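PDB 6LKK: ABC transporter, solute-binding protein from Staphylococcus aureus, which binds glucose 6-phosphate in the cleft between its two lobes and serves as the sugar-phosphate sensor of a two-component signalling system. Local coordinates for residues T36-L39 / L40-H44; N45-F48 / S49-G52; D53-G57 / G58-E62; I64-P67 / E68-V71. One frame throughout, in Å; residues are numbered along the deposited sequence.

Contact 1 of 4, residues T36-L39 / L40-H44. With G6P (6-O-phosphono-alpha-D-glucopyranose), chain B.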
loop_
_atom_site.group_PDB
_atom_site.type_symbol
_atom_site.label_atom_id
_atom_site.label_comp_id
_atom_site.label_asym_id
_atom_site.label_seq_id
_atom_site.Cartn_x
_atom_site.Cartn_y
_atom_site.Cartn_z
ATOM N N THR A 36 3.098 -5.419 -6.200
ATOM C CA THR A 36 3.960 -4.276 -6.494
ATOM C C THR A 36 5.250 -4.710 -7.180
ATOM O O THR A 36 5.599 -4.208 -8.253
ATOM C CB THR A 36 4.286 -3.502 -5.212
ATOM O OG1 THR A 36 3.081 -3.008 -4.609
ATOM C CG2 THR A 36 5.200 -2.321 -5.517
ATOM N N GLN A 37 5.982 -5.639 -6.563
ATOM C CA GLN A 37 7.287 -6.007 -7.100
ATOM C C GLN A 37 7.165 -6.847 -8.364
ATOM O O GLN A 37 8.066 -6.818 -9.210
ATOM C CB GLN A 37 8.099 -6.744 -6.039
ATOM C CG GLN A 37 8.519 -5.863 -4.873
ATOM C CD GLN A 37 9.344 -4.673 -5.319
ATOM O OE1 GLN A 37 10.249 -4.806 -6.143
ATOM N NE2 GLN A 37 9.026 -3.500 -4.787
ATOM N N VAL A 38 6.074 -7.598 -8.514
ATOM C CA VAL A 38 5.846 -8.324 -9.759
ATOM C C VAL A 38 5.633 -7.346 -10.906
ATOM O O VAL A 38 6.194 -7.509 -11.997
ATOM C CB VAL A 38 4.656 -9.289 -9.608
ATOM C CG1 VAL A 38 4.366 -9.996 -10.927
ATOM C CG2 VAL A 38 4.935 -10.305 -8.512
ATOM N N LEU A 39 4.818 -6.314 -10.678
ATOM C CA LEU A 39 4.637 -5.272 -11.684
ATOM C C LEU A 39 5.971 -4.635 -12.050
ATOM O O LEU A 39 6.283 -4.453 -13.233
ATOM C CB LEU A 39 3.659 -4.215 -11.168
ATOM C CG LEU A 39 2.186 -4.623 -11.079
ATOM C CD1 LEU A 39 1.400 -3.576 -10.307
ATOM C CD2 LEU A 39 1.588 -4.816 -12.463
ATOM N N LEU A 40 6.777 -4.291 -11.044
ATOM C CA LEU A 40 8.057 -3.647 -11.308
ATOM C C LEU A 40 9.009 -4.586 -12.039
ATOM O O LEU A 40 9.766 -4.153 -12.915
ATOM C CB LEU A 40 8.678 -3.161 -9.999
ATOM C CG LEU A 40 7.977 -1.966 -9.350
ATOM C CD1 LEU A 40 8.436 -1.778 -7.911
ATOM C CD2 LEU A 40 8.231 -0.700 -10.157
ATOM N N SER A 41 8.980 -5.876 -11.700
ATOM C CA SER A 41 9.866 -6.831 -12.358
ATOM C C SER A 41 9.447 -7.071 -13.802
ATOM O O SER A 41 10.295 -7.100 -14.703
ATOM C CB SER A 41 9.888 -8.145 -11.580
ATOM O OG SER A 41 10.526 -7.981 -10.326
ATOM N N ASN A 42 8.147 -7.252 -14.048
ATOM C CA ASN A 42 7.677 -7.439 -15.416
ATOM C C ASN A 42 7.894 -6.178 -16.243
ATOM O O ASN A 42 8.276 -6.256 -17.417
ATOM C CB ASN A 42 6.202 -7.840 -15.414
ATOM C CG ASN A 42 5.971 -9.206 -14.791
ATOM O OD1 ASN A 42 6.901 -10.000 -14.647
ATOM N ND2 ASN A 42 4.725 -9.489 -14.430
ATOM N N LEU A 43 7.658 -5.008 -15.646
ATOM C CA LEU A 43 7.947 -3.750 -16.324
ATOM C C LEU A 43 9.411 -3.681 -16.743
ATOM O O LEU A 43 9.728 -3.277 -17.868
ATOM C CB LEU A 43 7.585 -2.583 -15.400
ATOM C CG LEU A 43 7.745 -1.138 -15.877
ATOM C CD1 LEU A 43 6.801 -0.245 -15.085
ATOM C CD2 LEU A 43 9.172 -0.638 -15.716
ATOM N N HIS A 44 10.317 -4.082 -15.850
ATOM C CA HIS A 44 11.745 -4.021 -16.149
ATOM C C HIS A 44 12.088 -4.852 -17.378
ATOM O O HIS A 44 12.851 -4.406 -18.244
ATOM C CB HIS A 44 12.540 -4.501 -14.935
ATOM C CG HIS A 44 14.025 -4.441 -15.118
ATOM N ND1 HIS A 44 14.705 -3.256 -15.296
ATOM C CD2 HIS A 44 14.962 -5.419 -15.137
ATOM C CE1 HIS A 44 15.996 -3.506 -15.421
ATOM N NE2 HIS A 44 16.179 -4.811 -15.329
HETATM C C1 G6P B . 0.410 -1.624 -0.078
HETATM C C2 G6P B . 0.294 -0.169 -0.598
HETATM C C3 G6P B . -0.725 0.031 -1.657
HETATM C C4 G6P B . -0.789 -1.123 -2.556
HETATM C C5 G6P B . -1.327 -2.325 -1.786
HETATM C C6 G6P B . -1.266 -3.558 -2.630
HETATM O O1 G6P B . 0.330 -1.641 1.316
HETATM O O2 G6P B . -0.004 0.719 0.492
HETATM O O3 G6P B . -0.354 1.241 -2.450
HETATM O O4 G6P B . -1.683 -0.851 -3.663
HETATM O O5 G6P B . -0.570 -2.604 -0.551
HETATM O O6 G6P B . 0.071 -3.772 -3.023
HETATM P P G6P B . 0.773 -5.294 -2.802
HETATM O O1P G6P B . 2.156 -5.261 -3.426
HETATM O O2P G6P B . -0.086 -6.375 -3.487
HETATM O O3P G6P B . 0.884 -5.581 -1.349
HETATM O O HOH W 1 10.827 -6.308 -8.179
#

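Contact 2 of 4, residues N45-F48 / S49-G52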
loop_
_atom_site.group_PDB
_atom_site.type_symbol
_atom_site.label_atom_id
_atom_site.label_comp_id
_atom_site.label_asym_id
_atom_site.label_seq_id
_atom_site.Cartn_x
_atom_site.Cartn_y
_atom_site.Cartn_z
ATOM N N ASN A 45 11.540 -6.062 -17.473
ATOM C CA ASN A 45 11.800 -6.919 -18.622
ATOM C C ASN A 45 10.942 -6.559 -19.825
ATOM O O ASN A 45 11.249 -6.993 -20.940
ATOM C CB ASN A 45 11.558 -8.382 -18.253
ATOM C CG ASN A 45 12.498 -8.872 -17.177
ATOM O OD1 ASN A 45 13.671 -8.503 -17.144
ATOM N ND2 ASN A 45 11.985 -9.707 -16.282
ATOM N N GLU A 46 9.883 -5.780 -19.625
ATOM C CA GLU A 46 9.005 -5.419 -20.728
ATOM C C GLU A 46 9.782 -4.639 -21.780
ATOM O O GLU A 46 10.628 -3.801 -21.456
ATOM C CB GLU A 46 7.833 -4.585 -20.209
ATOM C CG GLU A 46 6.695 -4.416 -21.188
ATOM C CD GLU A 46 5.499 -3.747 -20.545
ATOM O OE1 GLU A 46 5.600 -3.384 -19.352
ATOM O OE2 GLU A 46 4.462 -3.582 -21.221
ATOM N N ASP A 47 9.493 -4.917 -23.052
ATOM C CA ASP A 47 10.171 -4.203 -24.123
ATOM C C ASP A 47 9.868 -2.713 -24.032
ATOM O O ASP A 47 8.738 -2.299 -23.760
ATOM C CB ASP A 47 9.764 -4.747 -25.492
ATOM C CG ASP A 47 10.505 -4.068 -26.625
ATOM O OD1 ASP A 47 11.752 -4.171 -26.665
ATOM O OD2 ASP A 47 9.850 -3.423 -27.472
ATOM N N PHE A 48 10.904 -1.912 -24.274
ATOM C CA PHE A 48 10.851 -0.469 -24.069
ATOM C C PHE A 48 9.730 0.196 -24.869
ATOM O O PHE A 48 9.166 1.204 -24.425
ATOM C CB PHE A 48 12.226 0.095 -24.427
ATOM C CG PHE A 48 12.328 1.581 -24.385
ATOM C CD1 PHE A 48 12.509 2.246 -23.184
ATOM C CD2 PHE A 48 12.308 2.311 -25.560
ATOM C CE1 PHE A 48 12.628 3.620 -23.161
ATOM C CE2 PHE A 48 12.436 3.676 -25.539
ATOM C CZ PHE A 48 12.591 4.336 -24.340
ATOM N N SER A 49 9.373 -0.359 -26.032
ATOM C CA SER A 49 8.332 0.224 -26.875
ATOM C C SER A 49 6.920 -0.210 -26.491
ATOM O O SER A 49 5.955 0.397 -26.971
ATOM C CB SER A 49 8.584 -0.138 -28.340
ATOM O OG SER A 49 8.495 -1.538 -28.541
ATOM N N GLU A 50 6.769 -1.239 -25.657
ATOM C CA GLU A 50 5.458 -1.735 -25.259
ATOM C C GLU A 50 4.998 -1.198 -23.911
ATOM O O GLU A 50 3.821 -1.357 -23.569
ATOM C CB GLU A 50 5.473 -3.267 -25.200
ATOM C CG GLU A 50 5.582 -3.947 -26.554
ATOM C CD GLU A 50 6.155 -5.349 -26.453
ATOM O OE1 GLU A 50 6.095 -5.939 -25.350
ATOM O OE2 GLU A 50 6.675 -5.857 -27.471
ATOM N N ARG A 51 5.884 -0.563 -23.150
ATOM C CA ARG A 51 5.597 -0.230 -21.763
ATOM C C ARG A 51 4.438 0.752 -21.644
ATOM O O ARG A 51 4.131 1.520 -22.561
ATOM C CB ARG A 51 6.829 0.372 -21.097
ATOM C CG ARG A 51 7.923 -0.622 -20.807
ATOM C CD ARG A 51 9.111 0.072 -20.182
ATOM N NE ARG A 51 10.174 -0.864 -19.841
ATOM C CZ ARG A 51 11.324 -0.511 -19.282
ATOM N NH1 ARG A 51 11.567 0.761 -18.998
ATOM N NH2 ARG A 51 12.234 -1.434 -19.007
ATOM N N GLY A 52 3.798 0.718 -20.480
ATOM C CA GLY A 52 2.826 1.718 -20.110
ATOM C C GLY A 52 3.503 3.006 -19.682
ATOM O O GLY A 52 4.714 3.188 -19.811
#

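Contact 3 of 4, residues D53-G57 / G58-E62. With G6P (6-O-phosphono-alpha-D-glucopyranose), chain B.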
loop_
_atom_site.group_PDB
_atom_site.type_symbol
_atom_site.label_atom_id
_atom_site.label_comp_id
_atom_site.label_asym_id
_atom_site.label_seq_id
_atom_site.Cartn_x
_atom_site.Cartn_y
_atom_site.Cartn_z
ATOM N N ASP A 53 2.694 3.905 -19.134
ATOM C CA ASP A 53 3.103 5.290 -18.954
ATOM C C ASP A 53 3.209 5.738 -17.507
ATOM O O ASP A 53 4.039 6.600 -17.212
ATOM C CB ASP A 53 2.122 6.216 -19.685
ATOM C CG ASP A 53 2.293 6.161 -21.189
ATOM O OD1 ASP A 53 3.284 6.730 -21.691
ATOM O OD2 ASP A 53 1.452 5.530 -21.862
ATOM N N VAL A 54 2.401 5.194 -16.601
ATOM C CA VAL A 54 2.363 5.656 -15.217
ATOM C C VAL A 54 2.297 4.450 -14.293
ATOM O O VAL A 54 1.619 3.460 -14.587
ATOM C CB VAL A 54 1.167 6.601 -14.968
ATOM C CG1 VAL A 54 1.074 6.986 -13.495
ATOM C CG2 VAL A 54 1.291 7.849 -15.828
ATOM N N PHE A 55 3.012 4.537 -13.176
ATOM C CA PHE A 55 2.943 3.556 -12.100
ATOM C C PHE A 55 2.390 4.272 -10.876
ATOM O O PHE A 55 2.939 5.294 -10.459
ATOM C CB PHE A 55 4.325 2.968 -11.807
ATOM C CG PHE A 55 4.292 1.657 -11.076
ATOM C CD1 PHE A 55 3.787 1.570 -9.789
ATOM C CD2 PHE A 55 4.790 0.511 -11.671
ATOM C CE1 PHE A 55 3.766 0.361 -9.119
ATOM C CE2 PHE A 55 4.773 -0.697 -11.004
ATOM C CZ PHE A 55 4.261 -0.772 -9.727
ATOM N N MET A 56 1.300 3.753 -10.312
ATOM C CA MET A 56 0.694 4.369 -9.136
ATOM C C MET A 56 0.397 3.301 -8.095
ATOM O O MET A 56 -0.162 2.247 -8.414
ATOM C CB MET A 56 -0.583 5.142 -9.494
ATOM C CG MET A 56 -1.768 4.289 -9.908
ATOM S SD MET A 56 -3.192 5.299 -10.382
ATOM C CE MET A 56 -3.725 5.952 -8.800
ATOM N N GLY A 57 0.772 3.581 -6.855
ATOM C CA GLY A 57 0.605 2.645 -5.767
ATOM C C GLY A 57 1.915 1.977 -5.388
ATOM O O GLY A 57 2.882 1.940 -6.154
ATOM N N GLY A 58 1.942 1.439 -4.178
ATOM C CA GLY A 58 3.159 0.901 -3.619
ATOM C C GLY A 58 4.054 1.993 -3.057
ATOM O O GLY A 58 3.911 3.178 -3.353
ATOM N N VAL A 59 4.997 1.569 -2.221
ATOM C CA VAL A 59 5.942 2.490 -1.599
ATOM C C VAL A 59 7.093 2.708 -2.571
ATOM O O VAL A 59 8.229 2.287 -2.327
ATOM C CB VAL A 59 6.420 1.967 -0.230
ATOM C CG1 VAL A 59 5.273 2.018 0.766
ATOM C CG2 VAL A 59 6.964 0.543 -0.327
ATOM N N LEU A 60 6.796 3.387 -3.681
ATOM C CA LEU A 60 7.743 3.481 -4.785
ATOM C C LEU A 60 9.012 4.221 -4.396
ATOM O O LEU A 60 10.095 3.888 -4.888
ATOM C CB LEU A 60 7.077 4.167 -5.976
ATOM C CG LEU A 60 5.839 3.479 -6.552
ATOM C CD1 LEU A 60 5.326 4.250 -7.754
ATOM C CD2 LEU A 60 6.134 2.038 -6.929
ATOM N N SER A 61 8.912 5.232 -3.531
ATOM C CA SER A 61 10.097 6.000 -3.168
ATOM C C SER A 61 11.175 5.129 -2.539
ATOM O O SER A 61 12.343 5.535 -2.510
ATOM C CB SER A 61 9.721 7.125 -2.206
ATOM O OG SER A 61 9.244 6.601 -0.977
ATOM N N GLU A 62 10.817 3.939 -2.051
ATOM C CA GLU A 62 11.741 3.103 -1.302
ATOM C C GLU A 62 11.971 1.718 -1.891
ATOM O O GLU A 62 12.880 1.022 -1.425
ATOM C CB GLU A 62 11.242 2.945 0.145
ATOM C CG GLU A 62 11.187 4.259 0.909
ATOM C CD GLU A 62 10.565 4.120 2.287
ATOM O OE1 GLU A 62 10.140 3.000 2.642
ATOM O OE2 GLU A 62 10.503 5.135 3.014
HETATM C C1 G6P B . 0.410 -1.624 -0.078
HETATM C C2 G6P B . 0.294 -0.169 -0.598
HETATM C C3 G6P B . -0.725 0.031 -1.657
HETATM C C4 G6P B . -0.789 -1.123 -2.556
HETATM C C5 G6P B . -1.327 -2.325 -1.786
HETATM C C6 G6P B . -1.266 -3.558 -2.630
HETATM O O1 G6P B . 0.330 -1.641 1.316
HETATM O O2 G6P B . -0.004 0.719 0.492
HETATM O O3 G6P B . -0.354 1.241 -2.450
HETATM O O4 G6P B . -1.683 -0.851 -3.663
HETATM O O5 G6P B . -0.570 -2.604 -0.551
HETATM O O6 G6P B . 0.071 -3.772 -3.023
HETATM P P G6P B . 0.773 -5.294 -2.802
HETATM O O1P G6P B . 2.156 -5.261 -3.426
HETATM O O2P G6P B . -0.086 -6.375 -3.487
HETATM O O3P G6P B . 0.884 -5.581 -1.349
#

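Contact 4 of 4, residues I64-P67 / E68-V71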
loop_
_atom_site.group_PDB
_atom_site.type_symbol
_atom_site.label_atom_id
_atom_site.label_comp_id
_atom_site.label_asym_id
_atom_site.label_seq_id
_atom_site.Cartn_x
_atom_site.Cartn_y
_atom_site.Cartn_z
ATOM N N ILE A 64 11.773 0.942 -5.591
ATOM C CA ILE A 64 12.089 0.898 -7.015
ATOM C C ILE A 64 13.550 0.482 -7.138
ATOM O O ILE A 64 14.455 1.267 -6.849
ATOM C CB ILE A 64 11.826 2.243 -7.703
ATOM C CG1 ILE A 64 10.317 2.493 -7.802
ATOM C CG2 ILE A 64 12.471 2.274 -9.094
ATOM C CD1 ILE A 64 9.928 3.788 -8.502
ATOM N N ASP A 65 13.780 -0.761 -7.567
ATOM C CA ASP A 65 15.134 -1.285 -7.682
ATOM C C ASP A 65 15.800 -0.916 -9.001
ATOM O O ASP A 65 17.030 -0.995 -9.100
ATOM C CB ASP A 65 15.122 -2.809 -7.530
ATOM C CG ASP A 65 14.738 -3.253 -6.131
ATOM O OD1 ASP A 65 15.072 -2.539 -5.162
ATOM O OD2 ASP A 65 14.103 -4.321 -6.002
ATOM N N HIS A 66 15.024 -0.517 -10.012
ATOM C CA HIS A 66 15.541 -0.189 -11.339
ATOM C C HIS A 66 15.116 1.236 -11.686
ATOM O O HIS A 66 14.199 1.441 -12.494
ATOM C CB HIS A 66 15.042 -1.178 -12.389
ATOM C CG HIS A 66 15.238 -2.612 -12.007
ATOM N ND1 HIS A 66 16.480 -3.210 -11.971
ATOM C CD2 HIS A 66 14.351 -3.567 -11.644
ATOM C CE1 HIS A 66 16.349 -4.470 -11.602
ATOM N NE2 HIS A 66 15.066 -4.713 -11.396
ATOM N N PRO A 67 15.762 2.242 -11.091
ATOM C CA PRO A 67 15.402 3.633 -11.418
ATOM C C PRO A 67 15.540 3.968 -12.891
ATOM O O PRO A 67 14.877 4.901 -13.363
ATOM C CB PRO A 67 16.371 4.461 -10.560
ATOM C CG PRO A 67 17.446 3.511 -10.127
ATOM C CD PRO A 67 16.803 2.167 -10.054
ATOM N N GLU A 68 16.376 3.242 -13.638
ATOM C CA GLU A 68 16.516 3.497 -15.067
ATOM C C GLU A 68 15.216 3.270 -15.827
ATOM O O GLU A 68 15.087 3.733 -16.965
ATOM C CB GLU A 68 17.621 2.615 -15.656
ATOM C CG GLU A 68 17.402 1.110 -15.488
ATOM C CD GLU A 68 18.029 0.555 -14.220
ATOM O OE1 GLU A 68 18.223 1.327 -13.257
ATOM O OE2 GLU A 68 18.331 -0.656 -14.189
ATOM N N ASP A 69 14.255 2.567 -15.229
ATOM C CA ASP A 69 12.975 2.307 -15.874
ATOM C C ASP A 69 11.981 3.447 -15.710
ATOM O O ASP A 69 10.838 3.314 -16.161
ATOM C CB ASP A 69 12.364 1.020 -15.319
ATOM C CG ASP A 69 13.161 -0.212 -15.692
ATOM O OD1 ASP A 69 13.920 -0.154 -16.682
ATOM O OD2 ASP A 69 13.023 -1.240 -14.997
ATOM N N PHE A 70 12.380 4.554 -15.092
ATOM C CA PHE A 70 11.471 5.651 -14.803
ATOM C C PHE A 70 12.116 6.974 -15.181
ATOM O O PHE A 70 13.333 7.069 -15.364
ATOM C CB PHE A 70 11.069 5.653 -13.322
ATOM C CG PHE A 70 10.332 4.417 -12.902
ATOM C CD1 PHE A 70 11.020 3.289 -12.488
ATOM C CD2 PHE A 70 8.950 4.376 -12.941
ATOM C CE1 PHE A 70 10.340 2.145 -12.113
ATOM C CE2 PHE A 70 8.266 3.237 -12.567
ATOM C CZ PHE A 70 8.962 2.122 -12.152
ATOM N N VAL A 71 11.280 7.993 -15.301
ATOM C CA VAL A 71 11.699 9.335 -15.697
ATOM C C VAL A 71 11.768 10.205 -14.455
ATOM O O VAL A 71 10.813 10.192 -13.654
ATOM C CB VAL A 71 10.737 9.940 -16.736
ATOM C CG1 VAL A 71 11.168 11.354 -17.114
ATOM C CG2 VAL A 71 10.654 9.053 -17.970
#

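Contact 1 of 4, residues T36-L39 / L40-H44
Bent at its second torsion (chi2 -58°), Gln37 brings its amide back to Leu40, whose CG, beside its own backbone N, lies 3.4 Å from Thr36 O; the Gln37 and Leu40 side chains meet at a slant, with Gln37 NE2 3.6 Å from Leu40 CD1. Both sit in the opening turns of alpha-helix 36-45, which begins at the ligand pocket of this periplasmic-binding-protein fold. The helix is held by i to i+4 backbone bonds, from Leu40 N to Thr36 O through to Leu43 N to Leu39 O; that from Asn42 N to Val38 O is nearly straight (171°). A water lies between Gln37 and Ser41, one turn apart, 2.6 Å from Gln37 OE1 and 2.7 Å from Ser41 OG, while Gln37 NE2 bonds to Thr63 O. On the neighbouring flank the Val38 and Asn42 side chains lie side by side, pointing the same way, with Val38 CG1 3.6 Å from Asn42 ND2. Leu39, Leu40 and Leu43 pack on Phe55 of strand 54-56. The backbone N-H of Thr36, the first helix residue, points to the phosphate, and the helix dipole probably adds to the attraction. Thr36 holds a single phosphate oxygen of glucose 6-phosphate twice: its N is 2.9 Å and its OG1 2.7 Å from O1P.

Contact 2 of 4, residues N45-F48 / S49-G52
The backbone O of Glu46 lies at the edge of the Arg51 guanidinium, near its plane, and accepts a weak hydrogen bond from Arg51 NE (3.4 Å); the chain from CG to NE is fully extended, which carries the group back across to that carbonyl. The Glu46 carboxylate, turned 59° from the guanidinium plane, does not pair with it. The two side chains slide past each other in opposite directions, Glu46 CD resting 3.7 Å from Arg51 CA, and OE1 is bonded instead to Tyr6 OH. Between them the chain makes a type I beta turn over 47-50, closed by Glu50 N to Asp47 O at 2.9 Å, with the donor well above the carbonyl plane (52° out of it). Asp47 also turns its carboxylate over the bend: OD2 accepts Ser49 OG at 2.6 Å, met nearly along its C-O axis, and Ser49 N weakly at 3.4 Å, the pattern of an Asx turn. Ser49 reaches it because chi1 (64°) sets OG between its backbone N and carbonyl carbon. Glu50 OE2 lies 4.0 Å from Asp47 OD2, a like-charge approach that solvent at this surface probably eases. The loop links helix 36-45 to strand 54-56. Arg51 ties it down, with NH1 on Lys222 O and NH2 in a salt bridge with Asp69 OD1, while Phe48 lies on Lys222 and Ala224 just beyond strand 213-221.

Contact 3 of 4, residues D53-G57 / G58-E62
Apolar contact comes first: the Phe55 ring and the Leu60 side chain cross at a slant, both methyls of Leu60 reaching the ring at its CD1 and CE1 atoms, CD2 3.6 Å from Phe55 CE1 and CD1 3.7 Å from Phe55 CD1. Leu60 also closes over the backbone, its CD2 3.3 Å from Gly57 O, and the same oxygen lies in the plane of the Phe55 ring at its edge. Next is the backbone. Strand 54-56 is followed by Gly57 and Gly58, both at positive phi (104° and 80°), and an inverse gamma turn centred on Val59 leads into the short helix 60-63; the weak 2.9 Å bond from Leu60 N to Gly58 O spans that turn. The polar contact is with the sugar: Gly58 N gives a nearly straight hydrogen bond (173°) of 2.9 Å to O3 of glucose 6-phosphate, and Gly57 CA lies 3.7 Å from the same O3. This strand-to-helix turn is thus part of the pocket wall. Its chemistry is divided: the turn offers the ligand a backbone N-H, while Gly57 O, buried against the apolar Leu60 and Phe55 side chains, has no hydrogen-bonding partner in the model, which probably carries some energetic cost.

Contact 4 of 4, residues I64-P67 / E68-V71
Asp69 N donates to His66 O at 3.0 Å, and Phe70 N follows to Pro67 O at 3.1 Å; each donor stands well above its carbonyl plane. These two i to i+3 bonds form overlapping beta turns that make a short 3-10 segment, with Pro67 at the second position of the first, joining the loop after helix 60-63 to strand 70-71. On the inner side, where Phe70 packs on Leu40 and strand 213-221, Ile64 and Phe70 approach from opposite directions: Ile64 CD1 sits over one ring face, 4.1 Å from the centroid and 13° off the normal, a CH-pi contact, while CG2 touches Phe70 CE1 at 3.7 Å. At the ring's edge, near its plane, lies His66 O. Glu68, which is exposed, places CG between its backbone N and carbonyl carbon (chi1 59°) and bends again, so that its carboxylate doubles back on the loop: OE1 is 3.6 Å from Pro67 CD, and OE2 lies at the edge of the His66 ring, too far to bond. Asp69 runs alongside His66, with OD2 3.3 Å from His66 CB, and the His66 ring stacks on that of His44. The Asp69 carboxylate is engaged on both oxygens, OD2 by His44 ND1 and OD1 by a salt bridge to Arg51 NH2. This pairing probably keeps Asp69 ionised despite its burial, and its charge could favour a protonated His44.

Overall arrangement
All four contacts lie in one lobe and follow one another along the chain. Contacts 1 and 3 are buried and reach the ligand, one gripping the phosphate from a helix start, the other a sugar hydroxyl from a glycine turn; they share the apolar layer between helix 36-45 and strand 54-56. Contact 2, at the surface, its centre about 24 Å from the centre of the chain, is dominated by charged and polar groups. Contact 4 is intermediate: its phenylalanine packs on Leu40 of contact 1 and Phe55 of contact 3, whereas its aspartate links the end of the helix to the arginine of contact 2. Ligand bonds belong to contacts 1 and 3, while one salt bridge joins contacts 2 and 4.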